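Local coordinates for protein beta2-microglobulin (Anolis carolinensis, PDB 7CPO) that forms the light chain of the lizard MHC class I molecule, pairing non-covalently with the heavy chain and probably stabilising it for peptide presentation, at residues K19-P33 against K57-I71. Residues are numbered along the deposited sequence; the frame is centred on the assembly and turned at random.
Sequences KENTFHCYAESFHPP and KKDWTFERLVYAKVI
Pro33 sits squarely over one face of the Phe62 ring, its CB 3.5 Å from the ring centroid and 2° off the normal. The carbonyl O of Trp60 lies over the rim of the opposite face, while Phe30 O and His31 CD2 meet the ring at its edge; the His31 and Phe62 planes are inclined at 45°. Phe62 CB in turn rests on a face of Phe30, 3.6 Å from CE1. Phe30 carries CG between its backbone N and carbonyl carbon (chi1 58°), which folds its ring back over Phe62 CB. An alanine in place of Phe62 would keep that CB but would probably leave Pro33 and His31 without the ring they pack on, opening a gap beside the heavy chain, whose Gln98 also touches Phe62. On the other side of the sheet, Lys57 NZ bridges two carboxylates, 2.6 Å from Glu28 OE1 and 2.6 Å from Glu63 OE2, which probably offsets the repulsion between them. It reaches Glu28 from above the carboxylate plane. Paired backbone bonds run from Asn21–Val70 to Ala27–Arg64, with Cys25 N to Val66 O the shortest at 2.7 Å. Cys25, disulfide-bonded to Cys80, and Val66 face strand 36-41 of the second sheet. These are the neighbouring antiparallel B and E strands of an immunoglobulin C1-set beta sandwich.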
loop_
_atom_site.group_PDB
_atom_site.type_symbol
_atom_site.label_atom_id
_atom_site.label_comp_id
_atom_site.label_asym_id
_atom_site.label_seq_id
_atom_site.Cartn_x
_atom_site.Cartn_y
_atom_site.Cartn_z
ATOM N N LYS B 19 -9.445 -25.817 -10.755
ATOM C CA LYS B 19 -9.864 -24.480 -11.173
ATOM C C LYS B 19 -8.780 -23.475 -10.799
ATOM O O LYS B 19 -8.380 -23.390 -9.631
ATOM C CB LYS B 19 -11.198 -24.109 -10.515
ATOM C CG LYS B 19 -11.827 -22.772 -10.918
ATOM C CD LYS B 19 -11.435 -22.294 -12.315
ATOM C CE LYS B 19 -12.635 -21.708 -13.042
ATOM N NZ LYS B 19 -13.117 -20.441 -12.410
ATOM N N GLU B 20 -8.310 -22.708 -11.780
ATOM C CA GLU B 20 -7.117 -21.914 -11.550
ATOM C C GLU B 20 -7.404 -20.707 -10.663
ATOM O O GLU B 20 -8.466 -20.081 -10.734
ATOM C CB GLU B 20 -6.472 -21.462 -12.853
ATOM C CG GLU B 20 -5.033 -21.022 -12.583
ATOM C CD GLU B 20 -4.302 -20.488 -13.785
ATOM O OE1 GLU B 20 -3.053 -20.380 -13.709
ATOM O OE2 GLU B 20 -4.970 -20.194 -14.805
ATOM N N ASN B 21 -6.422 -20.388 -9.831
ATOM C CA ASN B 21 -6.546 -19.419 -8.766
ATOM C C ASN B 21 -5.257 -18.606 -8.701
ATOM O O ASN B 21 -4.284 -18.871 -9.416
ATOM C CB ASN B 21 -6.829 -20.140 -7.446
ATOM C CG ASN B 21 -7.622 -19.297 -6.473
ATOM O OD1 ASN B 21 -7.379 -18.088 -6.322
ATOM N ND2 ASN B 21 -8.562 -19.937 -5.779
ATOM N N THR B 22 -5.244 -17.600 -7.837
ATOM C CA THR B 22 -4.019 -16.876 -7.537
ATOM C C THR B 22 -3.792 -16.919 -6.041
ATOM O O THR B 22 -4.690 -16.590 -5.261
ATOM C CB THR B 22 -4.079 -15.431 -8.020
ATOM O OG1 THR B 22 -4.403 -15.421 -9.408
ATOM C CG2 THR B 22 -2.740 -14.734 -7.798
ATOM N N PHE B 23 -2.599 -17.338 -5.655
ATOM C CA PHE B 23 -2.193 -17.400 -4.264
ATOM C C PHE B 23 -1.416 -16.134 -3.942
ATOM O O PHE B 23 -0.488 -15.784 -4.673
ATOM C CB PHE B 23 -1.324 -18.638 -4.034
ATOM C CG PHE B 23 -0.827 -18.791 -2.627
ATOM C CD1 PHE B 23 -1.716 -18.807 -1.559
ATOM C CD2 PHE B 23 0.525 -18.949 -2.378
ATOM C CE1 PHE B 23 -1.255 -18.962 -0.264
ATOM C CE2 PHE B 23 0.995 -19.103 -1.083
ATOM C CZ PHE B 23 0.101 -19.112 -0.026
ATOM N N HIS B 24 -1.785 -15.457 -2.855
ATOM C CA HIS B 24 -1.151 -14.208 -2.451
ATOM C C HIS B 24 -0.552 -14.329 -1.063
ATOM O O HIS B 24 -1.124 -14.972 -0.182
ATOM C CB HIS B 24 -2.136 -13.033 -2.415
ATOM C CG HIS B 24 -2.943 -12.857 -3.663
ATOM N ND1 HIS B 24 -4.020 -13.665 -3.973
ATOM C CD2 HIS B 24 -2.865 -11.932 -4.654
ATOM C CE1 HIS B 24 -4.558 -13.256 -5.112
ATOM N NE2 HIS B 24 -3.876 -12.207 -5.547
ATOM N N CYS B 25 0.579 -13.661 -0.861
ATOM C CA CYS B 25 1.108 -13.397 0.468
ATOM C C CYS B 25 1.394 -11.902 0.592
ATOM O O CYS B 25 2.081 -11.318 -0.254
ATOM C CB CYS B 25 2.362 -14.230 0.743
ATOM S SG CYS B 25 3.067 -13.919 2.393
ATOM N N TYR B 26 0.860 -11.283 1.641
ATOM C CA TYR B 26 0.866 -9.832 1.783
ATOM C C TYR B 26 1.401 -9.452 3.154
ATOM O O TYR B 26 0.938 -9.970 4.174
ATOM C CB TYR B 26 -0.537 -9.268 1.575
ATOM C CG TYR B 26 -0.623 -7.777 1.735
ATOM C CD1 TYR B 26 0.001 -6.921 0.836
ATOM C CD2 TYR B 26 -1.333 -7.217 2.789
ATOM C CE1 TYR B 26 -0.084 -5.545 0.988
ATOM C CE2 TYR B 26 -1.415 -5.854 2.948
ATOM C CZ TYR B 26 -0.787 -5.021 2.046
ATOM O OH TYR B 26 -0.870 -3.658 2.204
ATOM N N ALA B 27 2.382 -8.563 3.170
ATOM C CA ALA B 27 3.024 -8.100 4.384
ATOM C C ALA B 27 2.897 -6.591 4.455
ATOM O O ALA B 27 3.019 -5.902 3.441
ATOM C CB ALA B 27 4.500 -8.488 4.430
ATOM N N GLU B 28 2.656 -6.080 5.654
ATOM C CA GLU B 28 2.492 -4.652 5.835
ATOM C C GLU B 28 2.927 -4.300 7.248
ATOM O O GLU B 28 3.180 -5.177 8.076
ATOM C CB GLU B 28 1.045 -4.220 5.545
ATOM C CG GLU B 28 -0.001 -4.641 6.576
ATOM C CD GLU B 28 -1.313 -3.886 6.395
ATOM O OE1 GLU B 28 -1.492 -3.276 5.324
ATOM O OE2 GLU B 28 -2.171 -3.898 7.303
ATOM N N SER B 29 3.056 -2.999 7.499
ATOM C CA SER B 29 3.309 -2.445 8.822
ATOM C C SER B 29 4.714 -2.743 9.343
ATOM O O SER B 29 4.947 -2.670 10.546
ATOM C CB SER B 29 2.250 -2.928 9.819
ATOM O OG SER B 29 0.954 -2.606 9.342
ATOM N N PHE B 30 5.682 -3.032 8.474
ATOM C CA PHE B 30 7.032 -3.377 8.913
ATOM C C PHE B 30 8.030 -2.281 8.550
ATOM O O PHE B 30 7.772 -1.395 7.734
ATOM C CB PHE B 30 7.488 -4.721 8.320
ATOM C CG PHE B 30 7.475 -4.767 6.805
ATOM C CD1 PHE B 30 8.620 -4.471 6.075
ATOM C CD2 PHE B 30 6.314 -5.110 6.115
ATOM C CE1 PHE B 30 8.609 -4.512 4.686
ATOM C CE2 PHE B 30 6.294 -5.148 4.727
ATOM C CZ PHE B 30 7.445 -4.853 4.016
ATOM N N HIS B 31 9.196 -2.375 9.175
ATOM C CA HIS B 31 10.283 -1.441 8.973
ATOM C C HIS B 31 11.561 -2.053 9.528
ATOM O O HIS B 31 11.517 -2.689 10.588
ATOM C CB HIS B 31 9.975 -0.114 9.668
ATOM C CG HIS B 31 10.727 1.040 9.092
ATOM N ND1 HIS B 31 12.080 1.219 9.293
ATOM C CD2 HIS B 31 10.319 2.063 8.302
ATOM C CE1 HIS B 31 12.475 2.303 8.651
ATOM N NE2 HIS B 31 11.428 2.832 8.040
ATOM N N PRO B 32 12.718 -1.912 8.854
ATOM C CA PRO B 32 13.054 -1.331 7.544
ATOM C C PRO B 32 12.433 -2.143 6.393
ATOM O O PRO B 32 11.816 -3.167 6.662
ATOM C CB PRO B 32 14.584 -1.405 7.524
ATOM C CG PRO B 32 14.893 -2.574 8.384
ATOM C CD PRO B 32 13.912 -2.474 9.511
ATOM N N PRO B 33 12.573 -1.686 5.143
ATOM C CA PRO B 33 11.824 -2.327 4.046
ATOM C C PRO B 33 12.396 -3.647 3.551
ATOM O O PRO B 33 11.691 -4.372 2.835
ATOM C CB PRO B 33 11.867 -1.271 2.935
ATOM C CG PRO B 33 13.128 -0.499 3.223
ATOM C CD PRO B 33 13.209 -0.426 4.706
ATOM N N LYS B 57 2.716 3.463 3.867
ATOM C CA LYS B 57 1.548 4.185 4.339
ATOM C C LYS B 57 1.970 5.504 4.955
ATOM O O LYS B 57 3.161 5.805 5.106
ATOM C CB LYS B 57 0.768 3.371 5.380
ATOM C CG LYS B 57 0.286 1.996 4.936
ATOM C CD LYS B 57 -0.471 1.295 6.071
ATOM C CE LYS B 57 -0.351 -0.218 5.947
ATOM N NZ LYS B 57 -1.101 -0.732 4.771
ATOM N N LYS B 58 0.958 6.272 5.372
ATOM C CA LYS B 58 1.186 7.578 5.971
ATOM C C LYS B 58 1.911 7.475 7.298
ATOM O O LYS B 58 2.405 8.493 7.787
ATOM C CB LYS B 58 -0.143 8.322 6.165
ATOM C CG LYS B 58 -1.064 7.664 7.191
ATOM C CD LYS B 58 -2.535 8.053 7.004
ATOM C CE LYS B 58 -2.992 9.084 8.043
ATOM N NZ LYS B 58 -4.491 9.161 8.104
ATOM N N ASP B 59 1.983 6.279 7.896
ATOM C CA ASP B 59 2.770 6.056 9.105
ATOM C C ASP B 59 4.186 5.579 8.793
ATOM O O ASP B 59 4.933 5.226 9.714
ATOM C CB ASP B 59 2.053 5.066 10.038
ATOM C CG ASP B 59 2.065 3.625 9.521
ATOM O OD1 ASP B 59 2.598 3.348 8.417
ATOM O OD2 ASP B 59 1.520 2.751 10.235
ATOM N N TRP B 60 4.538 5.527 7.507
ATOM C CA TRP B 60 5.854 5.264 6.933
ATOM C C TRP B 60 6.147 3.769 6.820
ATOM O O TRP B 60 7.180 3.409 6.230
ATOM C CB TRP B 60 6.994 5.943 7.708
ATOM C CG TRP B 60 6.823 7.440 7.845
ATOM C CD1 TRP B 60 6.493 8.130 8.985
ATOM C CD2 TRP B 60 6.974 8.426 6.810
ATOM N NE1 TRP B 60 6.440 9.484 8.719
ATOM C CE2 TRP B 60 6.731 9.692 7.396
ATOM C CE3 TRP B 60 7.321 8.367 5.452
ATOM C CZ2 TRP B 60 6.804 10.885 6.666
ATOM C CZ3 TRP B 60 7.393 9.563 4.723
ATOM C CH2 TRP B 60 7.133 10.802 5.339
ATOM N N THR B 61 5.285 2.893 7.336
ATOM C CA THR B 61 5.565 1.470 7.297
ATOM C C THR B 61 5.243 0.908 5.922
ATOM O O THR B 61 4.307 1.344 5.247
ATOM C CB THR B 61 4.777 0.710 8.362
ATOM O OG1 THR B 61 3.371 0.829 8.099
ATOM C CG2 THR B 61 5.109 1.237 9.753
ATOM N N PHE B 62 6.019 -0.089 5.530
ATOM C CA PHE B 62 6.093 -0.606 4.177
ATOM C C PHE B 62 5.057 -1.695 3.909
ATOM O O PHE B 62 4.507 -2.299 4.827
ATOM C CB PHE B 62 7.496 -1.128 3.944
ATOM C CG PHE B 62 8.522 -0.042 3.940
ATOM C CD1 PHE B 62 8.755 0.694 2.782
ATOM C CD2 PHE B 62 9.232 0.270 5.095
ATOM C CE1 PHE B 62 9.699 1.713 2.766
ATOM C CE2 PHE B 62 10.169 1.287 5.094
ATOM C CZ PHE B 62 10.406 2.014 3.923
ATOM N N GLU B 63 4.778 -1.912 2.619
ATOM C CA GLU B 63 3.856 -2.943 2.150
ATOM C C GLU B 63 4.471 -3.658 0.953
ATOM O O GLU B 63 5.191 -3.054 0.153
ATOM C CB GLU B 63 2.488 -2.387 1.716
ATOM C CG GLU B 63 2.002 -1.185 2.480
ATOM C CD GLU B 63 0.839 -0.485 1.787
ATOM O OE1 GLU B 63 0.890 -0.321 0.541
ATOM O OE2 GLU B 63 -0.128 -0.109 2.491
ATOM N N ARG B 64 4.148 -4.948 0.820
ATOM C CA ARG B 64 4.682 -5.776 -0.255
ATOM C C ARG B 64 3.733 -6.935 -0.514
ATOM O O ARG B 64 3.339 -7.644 0.421
ATOM C CB ARG B 64 6.077 -6.304 0.096
ATOM C CG ARG B 64 6.667 -7.260 -0.943
ATOM C CD ARG B 64 7.261 -6.499 -2.115
ATOM N NE ARG B 64 8.528 -5.872 -1.755
ATOM C CZ ARG B 64 9.236 -5.101 -2.570
ATOM N NH1 ARG B 64 8.800 -4.859 -3.798
ATOM N NH2 ARG B 64 10.384 -4.582 -2.158
ATOM N N LEU B 65 3.387 -7.137 -1.780
ATOM C CA LEU B 65 2.509 -8.213 -2.205
ATOM C C LEU B 65 3.288 -9.177 -3.090
ATOM O O LEU B 65 4.078 -8.754 -3.939
ATOM C CB LEU B 65 1.295 -7.669 -2.958
ATOM C CG LEU B 65 0.353 -8.743 -3.503
ATOM C CD1 LEU B 65 -0.413 -9.472 -2.376
ATOM C CD2 LEU B 65 -0.591 -8.109 -4.495
ATOM N N VAL B 66 3.074 -10.474 -2.869
ATOM C CA VAL B 66 3.773 -11.547 -3.566
ATOM C C VAL B 66 2.733 -12.573 -3.971
ATOM O O VAL B 66 1.906 -12.978 -3.147
ATOM C CB VAL B 66 4.853 -12.193 -2.679
ATOM C CG1 VAL B 66 5.610 -13.255 -3.455
ATOM C CG2 VAL B 66 5.826 -11.124 -2.150
ATOM N N TYR B 67 2.748 -12.982 -5.234
ATOM C CA TYR B 67 1.675 -13.855 -5.684
ATOM C C TYR B 67 2.130 -14.701 -6.866
ATOM O O TYR B 67 3.166 -14.446 -7.487
ATOM C CB TYR B 67 0.414 -13.050 -6.029
ATOM C CG TYR B 67 0.608 -12.042 -7.135
ATOM C CD1 TYR B 67 0.315 -12.362 -8.455
ATOM C CD2 TYR B 67 1.080 -10.769 -6.864
ATOM C CE1 TYR B 67 0.503 -11.442 -9.481
ATOM C CE2 TYR B 67 1.266 -9.834 -7.884
ATOM C CZ TYR B 67 0.974 -10.178 -9.187
ATOM O OH TYR B 67 1.160 -9.252 -10.194
ATOM N N ALA B 68 1.328 -15.728 -7.159
ATOM C CA ALA B 68 1.618 -16.687 -8.215
ATOM C C ALA B 68 0.335 -17.402 -8.592
ATOM O O ALA B 68 -0.508 -17.667 -7.735
ATOM C CB ALA B 68 2.675 -17.708 -7.791
ATOM N N LYS B 69 0.182 -17.675 -9.882
ATOM C CA LYS B 69 -0.937 -18.476 -10.342
ATOM C C LYS B 69 -0.718 -19.927 -9.930
ATOM O O LYS B 69 0.417 -20.397 -9.801
ATOM C CB LYS B 69 -1.102 -18.359 -11.858
ATOM C CG LYS B 69 -1.775 -17.059 -12.327
ATOM C CD LYS B 69 -2.314 -17.172 -13.763
ATOM C CE LYS B 69 -1.195 -17.444 -14.785
ATOM N NZ LYS B 69 -0.889 -16.269 -15.671
ATOM N N VAL B 70 -1.822 -20.632 -9.686
ATOM C CA VAL B 70 -1.760 -22.002 -9.196
ATOM C C VAL B 70 -3.110 -22.653 -9.443
ATOM O O VAL B 70 -4.125 -21.969 -9.595
ATOM C CB VAL B 70 -1.367 -22.042 -7.696
ATOM C CG1 VAL B 70 -2.568 -21.725 -6.815
ATOM C CG2 VAL B 70 -0.787 -23.401 -7.357
ATOM N N ILE B 71 -3.120 -23.978 -9.511
ATOM C CA ILE B 71 -4.329 -24.766 -9.704
ATOM C C ILE B 71 -4.521 -25.655 -8.484
ATOM O O ILE B 71 -3.805 -26.652 -8.315
ATOM C CB ILE B 71 -4.272 -25.593 -10.994
ATOM C CG1 ILE B 71 -3.874 -24.723 -12.185
ATOM C CG2 ILE B 71 -5.609 -26.247 -11.259
ATOM C CD1 ILE B 71 -3.996 -25.465 -13.513
#